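Local atomic coordinates of cytosolic phospholipase A2 delta (Homo sapiens, PDB entry 5IZ5), a protein that hydrolyses glycerophospholipids at the sn-2 position in a calcium-dependent manner, preferring linoleic acid there, to release a fatty acid and a lysophospholipid. Residues R163-L168 and E276-E281; L736-F741 and G759-T764. The protein carries 3 engineered substitutions. All coordinates share one frame; numbering follows the deposited sequence.

From the N terminus, R163-L168 comes first, on strand 160-172, and interaction 1 closes when the chain returns as E276-E281 at the end of strand 266-277. The 107 residues between hold strands and no helix, consistent with a second, C2-like domain. After this the chain runs through the catalytic region before interaction 2 opens at L736-F741, just past strand 730-734, and closes only 18 residues later at G759-T764. The loops therefore lie in series, neither nesting nor crossing. The nearest atoms of interactions 1 and 2 are about 46 Å apart, and the two contacts lie on opposite sides of the chain's centre: one ties two strands, the other two loop segments beside helix 779-794.

Interaction 1: R163-L168 and E276-E281; sequences RELSCL and EGCPEE
SG of C278 sits almost straight above the flat peptide joining S166 to C167, 3.1 Å from S166 C. The N-H of that same peptide serves a different partner, running from C167 N to E276 O at 2.8 Å with an angle of 172° at the hydrogen. These groups belong to an antiparallel strand pair stitched by a disulfide, where strand 266-277 ends beside strand 160-172 in what is probably a C2-like domain. C167 and E276 form a hydrogen-bonded pair, the return bond running from E276 N to C167 O; S166 and G277 make the next, non-hydrogen-bonded pair. The disulfide is diagonal to this register: C167 faces E276, but its SG joins SG of C278, two residues on and just past the strand end, at 2.0 Å. Its S-S torsion of 120° is wider than in most disulfides. In C278, SG lies anti to the carbonyl carbon (chi1 -66°), placing it over the peptide and 3.7 Å from L165 CB, so L165 covers a buried sulfur. L165 O is gripped twice: C278 N donates to it at 2.9 Å, tilted from the carbonyl plane, and a water donates to L165 O at 2.9 Å.

Interaction 2: L736-F741 and G759-T764; sequences LVNASF and GQVDLT
A single side-chain amide joins two segments that both lack regular secondary structure: N738 ND2 donates to the backbone O of G759 at 2.9 Å, the one hydrogen bond between 736-741 and 759-764. The bond is fairly straight, 165° at the hydrogen, and G759 O lies close to the amide plane of N738. From the acceptor's side the approach is less regular, since ND2 stands above the carbonyl plane, 37° out of it. CG of N738 is anti to its backbone N (chi1 -173°), directed toward 759-764, and ND2 goes on to meet G759 O. The other amide atom, OD1, lies in the plane of the F741 ring at its edge, so the side chain runs between an aromatic ring and a backbone carbonyl. Apolar contacts lie beside this bond. V761 CG2 comes near the ring plane of F741, 4.0 Å from CE2, while the CA of G759 approaches the same CE2 obliquely at 3.9 Å. A CB built on G759 would fall 2.9 Å from F741 O, too close for an ordinary contact. Farther along, L763 CD1 packs 3.7 Å from N738 N and also meets N738 CB and L736. An alanine in place of N738 would probably leave G759 O without its amide donor and V761 CG2 without the ND2 that packs beside it. L736-F741 follows strand 730-734 and G759-T764 follows strand 749-750; L736-F741 rests on helix 779-794, where L736 touches L785 while N738 and F741 both touch L788. L736 also meets R337 and S341 of helix 335-351, and its side chain is about 8 Å from the substrate-binding G334.

Interaction 1: R163-L168 and E276-E281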
loop_
_atom_site.group_PDB
_atom_site.type_symbol
_atom_site.label_atom_id
_atom_site.label_comp_id
_atom_site.label_asym_id
_atom_site.label_seq_id
_atom_site.Cartn_x
_atom_site.Cartn_y
_atom_site.Cartn_z
ATOM N N ARG B 163 -18.764 10.064 -0.038
ATOM C CA ARG B 163 -19.793 11.079 0.194
ATOM C C ARG B 163 -20.241 11.651 -1.140
ATOM O O ARG B 163 -19.478 11.625 -2.111
ATOM C CB ARG B 163 -19.245 12.200 1.075
ATOM C CG ARG B 163 -18.737 11.751 2.439
ATOM C CD ARG B 163 -19.848 11.166 3.290
ATOM N NE ARG B 163 -20.907 12.152 3.531
ATOM C CZ ARG B 163 -20.924 13.041 4.528
ATOM N NH1 ARG B 163 -19.942 13.085 5.426
ATOM N NH2 ARG B 163 -21.937 13.897 4.623
ATOM N N GLU B 164 -21.471 12.165 -1.192
ATOM C CA GLU B 164 -21.969 12.803 -2.415
ATOM C C GLU B 164 -21.095 14.010 -2.741
ATOM O O GLU B 164 -20.784 14.805 -1.859
ATOM C CB GLU B 164 -23.426 13.247 -2.250
ATOM C CG GLU B 164 -24.060 13.720 -3.549
ATOM C CD GLU B 164 -25.493 14.200 -3.375
ATOM O OE1 GLU B 164 -25.919 15.066 -4.161
ATOM O OE2 GLU B 164 -26.206 13.717 -2.466
ATOM N N LEU B 165 -20.690 14.131 -4.000
ATOM C CA LEU B 165 -19.748 15.173 -4.410
ATOM C C LEU B 165 -20.426 16.131 -5.370
ATOM O O LEU B 165 -21.086 15.704 -6.320
ATOM C CB LEU B 165 -18.509 14.572 -5.092
ATOM C CG LEU B 165 -17.140 15.148 -4.726
ATOM C CD1 LEU B 165 -16.880 14.997 -3.238
ATOM C CD2 LEU B 165 -16.067 14.438 -5.526
ATOM N N SER B 166 -20.258 17.423 -5.109
ATOM C CA SER B 166 -20.643 18.460 -6.051
ATOM C C SER B 166 -19.402 19.031 -6.722
ATOM O O SER B 166 -18.296 18.984 -6.177
ATOM C CB SER B 166 -21.418 19.564 -5.341
ATOM O OG SER B 166 -22.619 19.054 -4.788
ATOM N N CYS B 167 -19.598 19.545 -7.927
ATOM C CA CYS B 167 -18.523 20.071 -8.745
ATOM C C CYS B 167 -18.912 21.504 -9.146
ATOM O O CYS B 167 -20.037 21.741 -9.585
ATOM C CB CYS B 167 -18.347 19.195 -10.000
ATOM S SG CYS B 167 -17.682 17.477 -9.927
ATOM N N LEU B 168 -18.006 22.470 -8.975
ATOM C CA LEU B 168 -18.296 23.858 -9.361
ATOM C C LEU B 168 -17.247 24.425 -10.306
ATOM O O LEU B 168 -16.055 24.427 -9.996
ATOM C CB LEU B 168 -18.542 24.708 -8.108
ATOM C CG LEU B 168 -17.907 26.047 -7.686
ATOM C CD1 LEU B 168 -17.208 26.876 -8.751
ATOM C CD2 LEU B 168 -19.005 26.871 -7.019
ATOM N N GLU B 276 -22.770 21.905 -10.064
ATOM C CA GLU B 276 -23.467 20.748 -10.605
ATOM C C GLU B 276 -23.139 19.524 -9.757
ATOM O O GLU B 276 -22.091 19.469 -9.113
ATOM C CB GLU B 276 -23.046 20.520 -12.065
ATOM C CG GLU B 276 -24.205 20.353 -13.036
ATOM C CD GLU B 276 -23.741 20.118 -14.464
ATOM O OE1 GLU B 276 -22.648 19.539 -14.662
ATOM O OE2 GLU B 276 -24.475 20.516 -15.394
ATOM N N GLY B 277 -24.036 18.544 -9.749
ATOM C CA GLY B 277 -23.727 17.250 -9.150
ATOM C C GLY B 277 -22.554 16.642 -9.899
ATOM O O GLY B 277 -22.510 16.686 -11.124
ATOM N N CYS B 278 -21.569 16.133 -9.173
ATOM C CA CYS B 278 -20.517 15.340 -9.795
ATOM C C CYS B 278 -21.160 14.014 -10.201
ATOM O O CYS B 278 -22.002 13.491 -9.474
ATOM C CB CYS B 278 -19.381 15.075 -8.822
ATOM S SG CYS B 278 -18.436 16.532 -8.279
ATOM N N PRO B 279 -20.787 13.465 -11.363
ATOM C CA PRO B 279 -21.309 12.133 -11.710
ATOM C C PRO B 279 -21.002 11.111 -10.610
ATOM O O PRO B 279 -19.912 11.160 -10.030
ATOM C CB PRO B 279 -20.565 11.774 -12.992
ATOM C CG PRO B 279 -20.019 13.059 -13.526
ATOM C CD PRO B 279 -19.900 14.028 -12.393
ATOM N N GLU B 280 -21.938 10.205 -10.321
ATOM C CA GLU B 280 -21.734 9.204 -9.259
ATOM C C GLU B 280 -20.937 7.977 -9.740
ATOM O O GLU B 280 -21.326 6.830 -9.491
ATOM C CB GLU B 280 -23.062 8.750 -8.636
ATOM C CG GLU B 280 -23.853 9.828 -7.931
ATOM C CD GLU B 280 -24.911 9.275 -6.976
ATOM O OE1 GLU B 280 -24.667 8.227 -6.325
ATOM O OE2 GLU B 280 -25.990 9.899 -6.862
ATOM N N GLU B 281 -19.821 8.218 -10.427
ATOM C CA GLU B 281 -18.919 7.135 -10.823
ATOM C C GLU B 281 -17.502 7.371 -10.329
ATOM O O GLU B 281 -16.906 8.423 -10.536
ATOM C CB GLU B 281 -18.900 6.915 -12.333
ATOM C CG GLU B 281 -18.156 5.620 -12.739
ATOM C CD GLU B 281 -18.420 5.167 -14.168
ATOM O OE1 GLU B 281 -18.724 6.035 -15.021
ATOM O OE2 GLU B 281 -18.308 3.936 -14.440
HETATM O O HOH W 1 -23.246 13.997 -7.307
#

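Interaction 2: L736-F741 and G759-T764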
loop_
_atom_site.group_PDB
_atom_site.type_symbol
_atom_site.label_atom_id
_atom_site.label_comp_id
_atom_site.label_asym_id
_atom_site.label_seq_id
_atom_site.Cartn_x
_atom_site.Cartn_y
_atom_site.Cartn_z
ATOM N N LEU B 736 14.719 -23.740 2.010
ATOM C CA LEU B 736 15.958 -23.679 1.252
ATOM C C LEU B 736 17.011 -24.513 1.975
ATOM O O LEU B 736 17.637 -24.054 2.928
ATOM C CB LEU B 736 16.421 -22.236 1.076
ATOM C CG LEU B 736 17.667 -22.036 0.208
ATOM C CD1 LEU B 736 17.516 -22.653 -1.178
ATOM C CD2 LEU B 736 17.955 -20.551 0.095
ATOM N N VAL B 737 17.182 -25.750 1.524
ATOM C CA VAL B 737 18.073 -26.694 2.185
ATOM C C VAL B 737 18.746 -27.591 1.153
ATOM O O VAL B 737 18.130 -27.982 0.166
ATOM C CB VAL B 737 17.302 -27.533 3.234
ATOM C CG1 VAL B 737 16.285 -28.462 2.574
ATOM C CG2 VAL B 737 18.265 -28.318 4.113
ATOM N N ASN B 738 20.019 -27.897 1.381
ATOM C CA ASN B 738 20.747 -28.856 0.566
ATOM C C ASN B 738 20.786 -30.175 1.319
ATOM O O ASN B 738 21.670 -30.397 2.147
ATOM C CB ASN B 738 22.169 -28.350 0.295
ATOM C CG ASN B 738 22.929 -29.220 -0.697
ATOM O OD1 ASN B 738 22.348 -30.062 -1.383
ATOM N ND2 ASN B 738 24.236 -29.010 -0.786
ATOM N N ALA B 739 19.805 -31.035 1.059
ATOM C CA ALA B 739 19.739 -32.340 1.717
ATOM C C ALA B 739 20.179 -33.438 0.744
ATOM O O ALA B 739 21.375 -33.599 0.509
ATOM C CB ALA B 739 18.341 -32.594 2.267
ATOM N N SER B 740 19.229 -34.148 0.140
ATOM C CA SER B 740 19.555 -35.292 -0.706
ATOM C C SER B 740 20.311 -34.864 -1.969
ATOM O O SER B 740 21.016 -35.672 -2.567
ATOM C CB SER B 740 18.285 -36.089 -1.054
ATOM O OG SER B 740 17.645 -35.577 -2.209
ATOM N N PHE B 741 20.185 -33.590 -2.349
ATOM C CA PHE B 741 20.883 -33.033 -3.515
ATOM C C PHE B 741 22.399 -33.116 -3.416
ATOM O O PHE B 741 23.079 -33.081 -4.435
ATOM C CB PHE B 741 20.475 -31.561 -3.725
ATOM C CG PHE B 741 21.031 -30.930 -4.982
ATOM C CD1 PHE B 741 20.537 -31.285 -6.227
ATOM C CD2 PHE B 741 22.019 -29.958 -4.918
ATOM C CE1 PHE B 741 21.023 -30.701 -7.382
ATOM C CE2 PHE B 741 22.510 -29.363 -6.074
ATOM C CZ PHE B 741 22.013 -29.737 -7.307
ATOM N N GLY B 759 26.922 -30.490 -6.247
ATOM C CA GLY B 759 26.067 -30.593 -5.063
ATOM C C GLY B 759 26.652 -29.957 -3.818
ATOM O O GLY B 759 26.136 -30.155 -2.716
ATOM N N GLN B 760 27.720 -29.186 -3.991
ATOM C CA GLN B 760 28.334 -28.456 -2.893
ATOM C C GLN B 760 27.816 -27.018 -2.925
ATOM O O GLN B 760 28.473 -26.118 -3.453
ATOM C CB GLN B 760 29.859 -28.489 -3.030
ATOM C CG GLN B 760 30.454 -29.889 -2.959
ATOM C CD GLN B 760 31.077 -30.199 -1.609
ATOM O OE1 GLN B 760 30.396 -30.202 -0.582
ATOM N NE2 GLN B 760 32.378 -30.475 -1.606
ATOM N N VAL B 761 26.627 -26.819 -2.361
ATOM C CA VAL B 761 25.967 -25.517 -2.369
ATOM C C VAL B 761 26.271 -24.809 -1.056
ATOM O O VAL B 761 25.867 -25.264 0.015
ATOM C CB VAL B 761 24.440 -25.643 -2.560
ATOM C CG1 VAL B 761 23.815 -24.276 -2.827
ATOM C CG2 VAL B 761 24.124 -26.592 -3.708
ATOM N N ASP B 762 26.978 -23.689 -1.154
ATOM C CA ASP B 762 27.427 -22.960 0.022
ATOM C C ASP B 762 26.286 -22.122 0.618
ATOM O O ASP B 762 26.151 -20.938 0.316
ATOM C CB ASP B 762 28.634 -22.080 -0.351
ATOM C CG ASP B 762 29.331 -21.494 0.862
ATOM O OD1 ASP B 762 28.986 -21.890 1.999
ATOM O OD2 ASP B 762 30.221 -20.634 0.679
ATOM N N LEU B 763 25.485 -22.744 1.480
ATOM C CA LEU B 763 24.348 -22.079 2.121
ATOM C C LEU B 763 24.609 -21.607 3.556
ATOM O O LEU B 763 23.784 -20.874 4.106
ATOM C CB LEU B 763 23.132 -23.015 2.145
ATOM C CG LEU B 763 22.559 -23.521 0.820
ATOM C CD1 LEU B 763 21.356 -24.406 1.102
ATOM C CD2 LEU B 763 22.164 -22.380 -0.105
ATOM N N THR B 764 25.720 -22.019 4.170
ATOM C CA THR B 764 25.887 -21.843 5.637
ATOM C C THR B 764 27.138 -21.175 6.233
ATOM O O THR B 764 27.033 -20.507 7.262
ATOM C CB THR B 764 25.722 -23.197 6.356
ATOM O OG1 THR B 764 26.533 -24.189 5.710
ATOM C CG2 THR B 764 24.270 -23.643 6.341
#